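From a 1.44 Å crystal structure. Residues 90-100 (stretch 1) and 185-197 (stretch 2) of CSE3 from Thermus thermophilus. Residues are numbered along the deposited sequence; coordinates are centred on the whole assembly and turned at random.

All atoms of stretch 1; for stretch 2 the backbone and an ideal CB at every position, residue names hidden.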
ATOM      1  N   HIS A  90      -4.481 -16.109   3.338  1.00 18.45           N
ATOM      2  CA  HIS A  90      -4.103 -16.768   2.106  1.00 18.29           C
ATOM      3  C   HIS A  90      -5.202 -16.441   1.120  1.00 19.21           C
ATOM      4  O   HIS A  90      -6.213 -17.142   1.064  1.00 21.74           O
ATOM      5  CB  HIS A  90      -4.044 -18.278   2.311  1.00 23.27           C
ATOM      6  CG  HIS A  90      -3.073 -18.707   3.365  1.00 21.82           C
ATOM      7  ND1 HIS A  90      -1.794 -19.122   3.071  1.00 25.45           N
ATOM      8  CD2 HIS A  90      -3.193 -18.774   4.714  1.00 24.36           C
ATOM      9  CE1 HIS A  90      -1.166 -19.436   4.193  1.00 21.59           C
ATOM     10  NE2 HIS A  90      -1.994 -19.237   5.200  1.00 19.33           N
ATOM     11  N   PRO A  91      -5.017 -15.369   0.344  1.00 16.08           N
ATOM     12  CA  PRO A  91      -6.103 -14.941  -0.537  1.00 15.00           C
ATOM     13  C   PRO A  91      -6.553 -16.064  -1.445  1.00 15.63           C
ATOM     14  O   PRO A  91      -5.728 -16.810  -1.960  1.00 24.03           O
ATOM     15  CB  PRO A  91      -5.470 -13.809  -1.350  1.00 18.78           C
ATOM     16  CG  PRO A  91      -4.406 -13.262  -0.443  1.00 19.58           C
ATOM     17  CD  PRO A  91      -3.849 -14.478   0.267  1.00 14.87           C
ATOM     18  N   ALA A  92      -7.861 -16.186  -1.621  1.00 16.70           N
ATOM     19  CA  ALA A  92      -8.420 -17.198  -2.499  1.00 19.76           C
ATOM     20  C   ALA A  92      -9.132 -16.503  -3.643  1.00 21.70           C
ATOM     21  O   ALA A  92     -10.356 -16.454  -3.688  1.00 23.01           O
ATOM     22  CB  ALA A  92      -9.387 -18.095  -1.742  1.00 26.22           C
ATOM     23  N   LEU A  93      -8.358 -15.980  -4.581  1.00 15.12           N
ATOM     24  CA  LEU A  93      -8.930 -15.162  -5.648  1.00 14.07           C
ATOM     25  C   LEU A  93      -9.478 -16.053  -6.749  1.00 15.14           C
ATOM     26  O   LEU A  93      -8.844 -17.033  -7.132  1.00 16.85           O
ATOM     27  CB  LEU A  93      -7.874 -14.207  -6.197  1.00 13.14           C
ATOM     28  CG  LEU A  93      -7.268 -13.283  -5.140  1.00 14.83           C
ATOM     29  CD1 LEU A  93      -6.098 -12.495  -5.727  1.00 17.74           C
ATOM     30  CD2 LEU A  93      -8.314 -12.341  -4.556  1.00 18.67           C
ATOM     31  N   LYS A  94     -10.659 -15.726  -7.254  1.00 13.67           N
ATOM     32  CA  LYS A  94     -11.270 -16.537  -8.301  1.00 13.16           C
ATOM     33  C   LYS A  94     -11.667 -15.670  -9.492  1.00 13.05           C
ATOM     34  O   LYS A  94     -11.971 -14.496  -9.336  1.00 11.95           O
ATOM     35  CB  LYS A  94     -12.482 -17.283  -7.759  1.00 15.98           C
ATOM     36  CG  LYS A  94     -12.102 -18.330  -6.705  1.00 23.17           C
ATOM     37  CD  LYS A  94     -13.261 -19.225  -6.328  1.00 41.97           C
ATOM     38  CE  LYS A  94     -12.826 -20.290  -5.325  1.00 49.84           C
ATOM     39  NZ  LYS A  94     -12.377 -19.695  -4.032  1.00 49.61           N
ATOM     40  N   PRO A  95     -11.654 -16.239 -10.701  1.00 14.22           N
ATOM     41  CA  PRO A  95     -12.005 -15.403 -11.853  1.00 13.84           C
ATOM     42  C   PRO A  95     -13.417 -14.831 -11.743  1.00 12.62           C
ATOM     43  O   PRO A  95     -14.373 -15.567 -11.486  1.00 14.92           O
ATOM     44  CB  PRO A  95     -11.907 -16.373 -13.038  1.00 18.16           C
ATOM     45  CG  PRO A  95     -11.018 -17.484 -12.543  1.00 16.67           C
ATOM     46  CD  PRO A  95     -11.326 -17.620 -11.087  1.00 16.22           C
ATOM     47  N   GLY A  96     -13.534 -13.517 -11.905  1.00 14.28           N
ATOM     48  CA  GLY A  96     -14.824 -12.852 -11.857  1.00 14.46           C
ATOM     49  C   GLY A  96     -15.218 -12.359 -10.471  1.00 13.77           C
ATOM     50  O   GLY A  96     -16.233 -11.691 -10.301  1.00 17.10           O
ATOM     51  N   GLN A  97     -14.436 -12.722  -9.469  1.00 11.69           N
ATOM     52  CA  GLN A  97     -14.750 -12.330  -8.102  1.00 11.67           C
ATOM     53  C   GLN A  97     -14.737 -10.815  -7.957  1.00 12.32           C
ATOM     54  O   GLN A  97     -13.792 -10.155  -8.372  1.00 12.14           O
ATOM     55  CB  GLN A  97     -13.721 -12.934  -7.159  1.00 11.70           C
ATOM     56  CG  GLN A  97     -13.997 -12.665  -5.691  1.00 14.60           C
ATOM     57  CD  GLN A  97     -12.952 -13.283  -4.809  1.00 20.82           C
ATOM     58  OE1 GLN A  97     -11.871 -13.631  -5.274  1.00 22.92           O
ATOM     59  NE2 GLN A  97     -13.262 -13.421  -3.521  1.00 20.68           N
ATOM     60  N   ARG A  98     -15.786 -10.271  -7.347  1.00 12.33           N
ATOM     61  CA  ARG A  98     -15.890  -8.836  -7.136  1.00 12.61           C
ATOM     62  C   ARG A  98     -15.414  -8.458  -5.741  1.00 12.40           C
ATOM     63  O   ARG A  98     -15.791  -9.093  -4.745  1.00 16.28           O
ATOM     64  CB  ARG A  98     -17.338  -8.397  -7.333  1.00 14.77           C
ATOM     65  CG  ARG A  98     -17.795  -8.489  -8.778  1.00 21.19           C
ATOM     66  CD  ARG A  98     -19.263  -8.133  -8.924  1.00 25.18           C
ATOM     67  NE  ARG A  98     -19.546  -7.533 -10.224  1.00 45.29           N
ATOM     68  CZ  ARG A  98     -19.855  -8.222 -11.318  1.00 54.94           C
ATOM     69  NH1 ARG A  98     -19.925  -9.546 -11.274  1.00 62.46           N
ATOM     70  NH2 ARG A  98     -20.098  -7.585 -12.457  1.00 50.56           N
ATOM     71  N   LEU A  99     -14.601  -7.406  -5.669  1.00 12.19           N
ATOM     72  CA  LEU A  99     -14.010  -6.976  -4.407  1.00 12.80           C
ATOM     73  C   LEU A  99     -14.004  -5.464  -4.307  1.00 12.34           C
ATOM     74  O   LEU A  99     -13.807  -4.777  -5.302  1.00 13.85           O
ATOM     75  CB  LEU A  99     -12.567  -7.470  -4.307  1.00 12.81           C
ATOM     76  CG  LEU A  99     -12.382  -8.984  -4.380  1.00 12.67           C
ATOM     77  CD1 LEU A  99     -10.924  -9.306  -4.603  1.00 16.26           C
ATOM     78  CD2 LEU A  99     -12.927  -9.639  -3.106  1.00 17.74           C
ATOM     79  N   ARG A 100     -14.198  -4.942  -3.101  1.00 11.94           N
ATOM     80  CA  ARG A 100     -13.882  -3.540  -2.847  1.00 10.99           C
ATOM     81  C   ARG A 100     -12.382  -3.405  -2.687  1.00 10.75           C
ATOM     82  O   ARG A 100     -11.693  -4.350  -2.284  1.00 11.45           O
ATOM     83  CB  ARG A 100     -14.574  -3.057  -1.571  1.00 14.61           C
ATOM     84  CG  ARG A 100     -16.085  -3.163  -1.602  1.00 16.85           C
ATOM     85  CD  ARG A 100     -16.704  -2.785  -0.247  1.00 25.71           C
ATOM     86  NE  ARG A 100     -16.470  -3.806   0.772  1.00 33.14           N
ATOM     87  CZ  ARG A 100     -15.550  -3.726   1.731  1.00 42.81           C
ATOM     88  NH1 ARG A 100     -14.764  -2.662   1.822  1.00 44.33           N
ATOM     89  NH2 ARG A 100     -15.420  -4.713   2.609  1.00 46.57           N
ATOM     90  N   UNK A 185     -12.844  -6.341 -10.156  1.00  9.70           N
ATOM     91  CA  UNK A 185     -13.005  -7.784 -10.281  1.00 10.37           C
ATOM     92  C   UNK A 185     -11.663  -8.445 -10.557  1.00 10.62           C
ATOM     93  O   UNK A 185     -10.754  -7.834 -11.137  1.00 11.08           O
ATOM     94  CB  UNK A 185     -14.003  -8.122 -11.390  1.00 10.37           C
ATOM     95  N   UNK A 186     -11.552  -9.700 -10.138  1.00  9.23           N
ATOM     96  CA  UNK A 186     -10.399 -10.536 -10.437  1.00  8.50           C
ATOM     97  C   UNK A 186     -10.530 -11.054 -11.864  1.00  8.40           C
ATOM     98  O   UNK A 186     -11.571 -11.593 -12.250  1.00 11.34           O
ATOM     99  CB  UNK A 186     -10.280 -11.692  -9.441  1.00  8.50           C
ATOM    100  N   UNK A 187      -9.480 -10.871 -12.658  1.00  9.53           N
ATOM    101  CA  UNK A 187      -9.481 -11.362 -14.030  1.00 11.83           C
ATOM    102  C   UNK A 187      -8.615 -12.610 -14.138  1.00 12.66           C
ATOM    103  O   UNK A 187      -9.059 -13.655 -14.628  1.00 13.66           O
ATOM    104  CB  UNK A 187      -8.986 -10.281 -14.993  1.00 11.83           C
ATOM    105  N   UNK A 188      -7.390 -12.506 -13.635  1.00 11.50           N
ATOM    106  CA  UNK A 188      -6.416 -13.587 -13.657  1.00 11.88           C
ATOM    107  C   UNK A 188      -5.920 -13.780 -12.224  1.00 13.60           C
ATOM    108  O   UNK A 188      -5.127 -12.984 -11.733  1.00 11.61           O
ATOM    109  CB  UNK A 188      -5.263 -13.287 -14.616  1.00 11.88           C
ATOM    110  N   UNK A 189      -6.397 -14.825 -11.536  1.00 12.01           N
ATOM    111  CA  UNK A 189      -6.009 -15.001 -10.130  1.00 11.97           C
ATOM    112  C   UNK A 189      -4.503 -15.072  -9.898  1.00 12.00           C
ATOM    113  O   UNK A 189      -4.030 -14.551  -8.885  1.00 14.34           O
ATOM    114  CB  UNK A 189      -6.653 -16.276  -9.582  1.00 11.97           C
ATOM    115  N   UNK A 190      -3.759 -15.699 -10.806  1.00 13.38           N
ATOM    116  CA  UNK A 190      -2.309 -15.799 -10.643  1.00 16.93           C
ATOM    117  C   UNK A 190      -1.658 -14.412 -10.626  1.00 14.34           C
ATOM    118  O   UNK A 190      -0.891 -14.081  -9.718  1.00 14.78           O
ATOM    119  CB  UNK A 190      -1.708 -16.649 -11.764  1.00 16.93           C
ATOM    120  N   UNK A 191      -1.973 -13.587 -11.613  1.00 12.66           N
ATOM    121  CA  UNK A 191      -1.398 -12.250 -11.647  1.00 10.65           C
ATOM    122  C   UNK A 191      -1.936 -11.401 -10.503  1.00 10.93           C
ATOM    123  O   UNK A 191      -1.203 -10.594  -9.921  1.00 11.37           O
ATOM    124  CB  UNK A 191      -1.689 -11.576 -12.990  1.00 10.65           C
ATOM    125  N   UNK A 192      -3.219 -11.562 -10.192  1.00  9.96           N
ATOM    126  CA  UNK A 192      -3.855 -10.747  -9.155  1.00  9.44           C
ATOM    127  C   UNK A 192      -3.197 -10.985  -7.802  1.00 10.17           C
ATOM    128  O   UNK A 192      -2.942 -10.042  -7.048  1.00  9.84           O
ATOM    129  CB  UNK A 192      -5.352 -11.053  -9.074  1.00  9.44           C
ATOM    130  N   UNK A 193      -2.919 -12.247  -7.489  1.00 11.03           N
ATOM    131  CA  UNK A 193      -2.240 -12.558  -6.234  1.00 12.39           C
ATOM    132  C   UNK A 193      -0.845 -11.926  -6.195  1.00 11.40           C
ATOM    133  O   UNK A 193      -0.441 -11.315  -5.194  1.00 12.95           O
ATOM    134  CB  UNK A 193      -2.140 -14.073  -6.046  1.00 12.39           C
ATOM    135  N   UNK A 194      -0.116 -12.044  -7.301  1.00 11.45           N
ATOM    136  CA  UNK A 194       1.212 -11.431  -7.373  1.00 10.24           C
ATOM    137  C   UNK A 194       1.133  -9.923  -7.166  1.00 10.48           C
ATOM    138  O   UNK A 194       1.980  -9.330  -6.488  1.00 12.48           O
ATOM    139  CB  UNK A 194       1.871 -11.741  -8.719  1.00 10.24           C
ATOM    140  N   UNK A 195       0.110  -9.296  -7.744  1.00  9.38           N
ATOM    141  CA  UNK A 195      -0.092  -7.863  -7.559  1.00  9.91           C
ATOM    142  C   UNK A 195      -0.320  -7.507  -6.083  1.00 10.29           C
ATOM    143  O   UNK A 195       0.269  -6.542  -5.578  1.00 11.27           O
ATOM    144  CB  UNK A 195      -1.279  -7.390  -8.401  1.00  9.91           C
ATOM    145  N   UNK A 196      -1.159  -8.270  -5.385  1.00 11.37           N
ATOM    146  CA  UNK A 196      -1.371  -8.002  -3.959  1.00 10.30           C
ATOM    147  C   UNK A 196      -0.079  -8.135  -3.163  1.00 10.62           C
ATOM    148  O   UNK A 196       0.178  -7.363  -2.255  1.00 10.44           O
ATOM    149  CB  UNK A 196      -2.428  -8.952  -3.392  1.00 10.30           C
ATOM    150  N   UNK A 197       0.724  -9.144  -3.485  1.00  9.58           N
ATOM    151  CA  UNK A 197       1.967  -9.374  -2.758  1.00 10.48           C
ATOM    152  C   UNK A 197       3.043  -8.326  -3.068  1.00  8.09           C
ATOM    153  O   UNK A 197       3.910  -8.071  -2.246  1.00 10.91           O
ATOM    154  CB  UNK A 197       2.501 -10.770  -3.085  1.00 10.48           C
TER

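Position 185 pairs with R98 in an antiparallel, non-hydrogen-bonded bridge, CA to CA 4.4 Å, and its CA-to-CB bond shares a face of the sheet with that of R98. The ideal CB lies 3.6 Å from Q97 O and 4.6 Å from R98 CG. Extended backbone angles and an arginine neighbour would suit a beta-branched, polar or acidic residue. It is E185. Its OE1 accepts from water 1 at 2.6 Å, and the same water donates to G96 O at 2.8 Å, so the carboxylate reaches the turn through solvent. The water also sits 2.8 Å from R98 NH1. At the backbone, E185 CA makes a CA-H...O contact of 3.1 Å with Q97 O.

Position 186 spends both backbone polar groups on the K94 to Q97 turn: its N donates to Q97 O (2.9 Å) and its O accepts from G96 N (2.8 Å). CA-to-CB points toward stretch 1, and the ideal CB is already tight against K94 O at 3.3 Å. Beyond it stand the methyls of L93 and L99, so a compact aliphatic side chain, valine or isoleucine, would fit well. It is V186, at chi1 t; CG2 lies 4.0 Å from L99 CD1 and 4.2 Å from L93 CD2, bridging the two leucines.

Positions 187 and 188 both point away, with nothing of stretch 1 within 5.5 Å of either ideal CB, so stretch 1 leaves the choice wide at 187, which is V187. At 188, just before a helix, a capping acceptor is favoured: Asp, Asn, Ser or Thr. It is D188, whose OD1 accepts from the backbone N of 190 (3.0 Å) and of 191 (3.4 Å), both bonds weak.

Position 189 opens the helix with phi of -56°, and its ideal CB points toward stretch 1, 3.4 Å from L93 O and 5.1 Å from P95 CD. A first helical turn tolerates proline; alanine would also suit. It is P189, whose CG packs 3.7 Å from P95 CD, with CB 3.5 Å from L93 O.

Positions 190 and 191 do not meet stretch 1, and polar helix formers suit them: E190 and R191, the latter tied to the cap by a salt bridge from R191 NE to D188 OD2 at 2.9 Å.

Position 192 points toward stretch 1, its ideal CB only 3.7 Å from L93 CD1. With the leucine methyl so near, a small residue is the easy choice, and A192 keeps that 3.7 Å contact through its CB.

Position 193 looks sideways; its ideal CB lies 4.3 Å from L93 CD1, and a longer aliphatic could reach P91. L193 does so, its CD1 3.9 Å from P91 CG.

Positions 194 and 195 are out of reach, so stretch 1 sets no demand and any helix-compatible residue would do; they are A194 and T195.

Position 196 points toward stretch 1 with nothing within 5.5 Å of its ideal CB, leaving room for a long apolar chain. L196 fills it, CD1 reaching L93 CD1 at 3.9 Å and P91 CG at 4.4 Å.

Position 197 makes no contact with stretch 1, which leaves the choice open; it is R197, whose NH1 is hydrogen-bonded elsewhere in the structure.

Stretch 2, residues 185-197: EVVDPERALATLR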
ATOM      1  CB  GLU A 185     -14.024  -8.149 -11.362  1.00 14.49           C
ATOM      2  CG  GLU A 185     -13.658  -7.688 -12.753  1.00 13.99           C
ATOM      3  CD  GLU A 185     -14.624  -8.211 -13.807  1.00 30.36           C
ATOM      4  OE1 GLU A 185     -15.224  -9.284 -13.591  1.00 29.70           O
ATOM      5  OE2 GLU A 185     -14.769  -7.552 -14.854  1.00 33.62           O
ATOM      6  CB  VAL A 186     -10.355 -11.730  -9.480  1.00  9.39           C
ATOM      7  CG1 VAL A 186      -9.203 -12.683  -9.836  1.00 10.28           C
ATOM      8  CG2 VAL A 186     -10.252 -11.237  -8.060  1.00 11.80           C
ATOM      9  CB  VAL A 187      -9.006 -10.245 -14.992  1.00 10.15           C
ATOM     10  CG1 VAL A 187      -8.906 -10.764 -16.426  1.00 12.39           C
ATOM     11  CG2 VAL A 187      -9.964  -9.085 -14.931  1.00 11.92           C
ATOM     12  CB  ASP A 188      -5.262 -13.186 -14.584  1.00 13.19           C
ATOM     13  CG  ASP A 188      -4.127 -14.197 -14.607  1.00 18.91           C
ATOM     14  OD1 ASP A 188      -4.104 -15.117 -13.774  1.00 20.18           O
ATOM     15  OD2 ASP A 188      -3.238 -14.048 -15.473  1.00 33.89           O
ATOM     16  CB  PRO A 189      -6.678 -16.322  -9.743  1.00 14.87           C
ATOM     17  CG  PRO A 189      -7.882 -16.362 -10.620  1.00 17.34           C
ATOM     18  CD  PRO A 189      -7.457 -15.771 -11.936  1.00 13.86           C
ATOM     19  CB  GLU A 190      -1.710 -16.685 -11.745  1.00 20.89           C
ATOM     20  CG  GLU A 190      -0.209 -16.872 -11.673  1.00 30.73           C
ATOM     21  CD  GLU A 190       0.274 -17.977 -12.595  1.00 38.75           C
ATOM     22  OE1 GLU A 190      -0.468 -18.967 -12.776  1.00 44.02           O
ATOM     23  OE2 GLU A 190       1.387 -17.851 -13.142  1.00 38.69           O
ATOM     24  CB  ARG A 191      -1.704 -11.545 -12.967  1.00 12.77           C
ATOM     25  CG  ARG A 191      -0.821 -11.954 -14.149  1.00 19.14           C
ATOM     26  CD  ARG A 191      -1.119 -11.078 -15.382  1.00 20.96           C
ATOM     27  NE  ARG A 191      -2.463 -11.318 -15.902  1.00 26.52           N
ATOM     28  CZ  ARG A 191      -3.181 -10.438 -16.597  1.00 32.80           C
ATOM     29  NH1 ARG A 191      -2.700  -9.231 -16.865  1.00 26.69           N
ATOM     30  NH2 ARG A 191      -4.397 -10.764 -17.018  1.00 34.94           N
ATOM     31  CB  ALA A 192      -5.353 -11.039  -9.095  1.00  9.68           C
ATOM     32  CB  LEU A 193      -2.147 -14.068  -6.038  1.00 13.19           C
ATOM     33  CG  LEU A 193      -1.434 -14.474  -4.750  1.00 16.86           C
ATOM     34  CD1 LEU A 193      -2.161 -13.945  -3.531  1.00 24.09           C
ATOM     35  CD2 LEU A 193      -1.330 -15.985  -4.716  1.00 25.41           C
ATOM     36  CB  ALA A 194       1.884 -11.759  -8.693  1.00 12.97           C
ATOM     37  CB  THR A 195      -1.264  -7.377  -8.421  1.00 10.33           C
ATOM     38  OG1 THR A 195      -0.944  -7.609  -9.794  1.00 11.35           O
ATOM     39  CG2 THR A 195      -1.548  -5.891  -8.202  1.00 10.60           C
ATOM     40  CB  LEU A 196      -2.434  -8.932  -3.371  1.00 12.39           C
ATOM     41  CG  LEU A 196      -3.853  -8.829  -3.907  1.00 10.31           C
ATOM     42  CD1 LEU A 196      -4.719  -9.827  -3.164  1.00 13.38           C
ATOM     43  CD2 LEU A 196      -4.416  -7.426  -3.689  1.00 11.74           C
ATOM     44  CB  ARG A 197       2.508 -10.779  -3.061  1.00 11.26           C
ATOM     45  CG  ARG A 197       1.573 -11.890  -2.585  1.00 10.26           C
ATOM     46  CD  ARG A 197       2.026 -13.279  -3.063  1.00 12.14           C
ATOM     47  NE  ARG A 197       3.345 -13.626  -2.548  1.00 14.16           N
ATOM     48  CZ  ARG A 197       3.580 -14.127  -1.336  1.00 11.37           C
ATOM     49  NH1 ARG A 197       2.579 -14.350  -0.488  1.00 13.44           N
ATOM     50  NH2 ARG A 197       4.822 -14.391  -0.979  1.00 13.18           N
TER
HETATM   51  O   HOH W   1     -17.400 -10.001 -12.264  1.00 29.24           O
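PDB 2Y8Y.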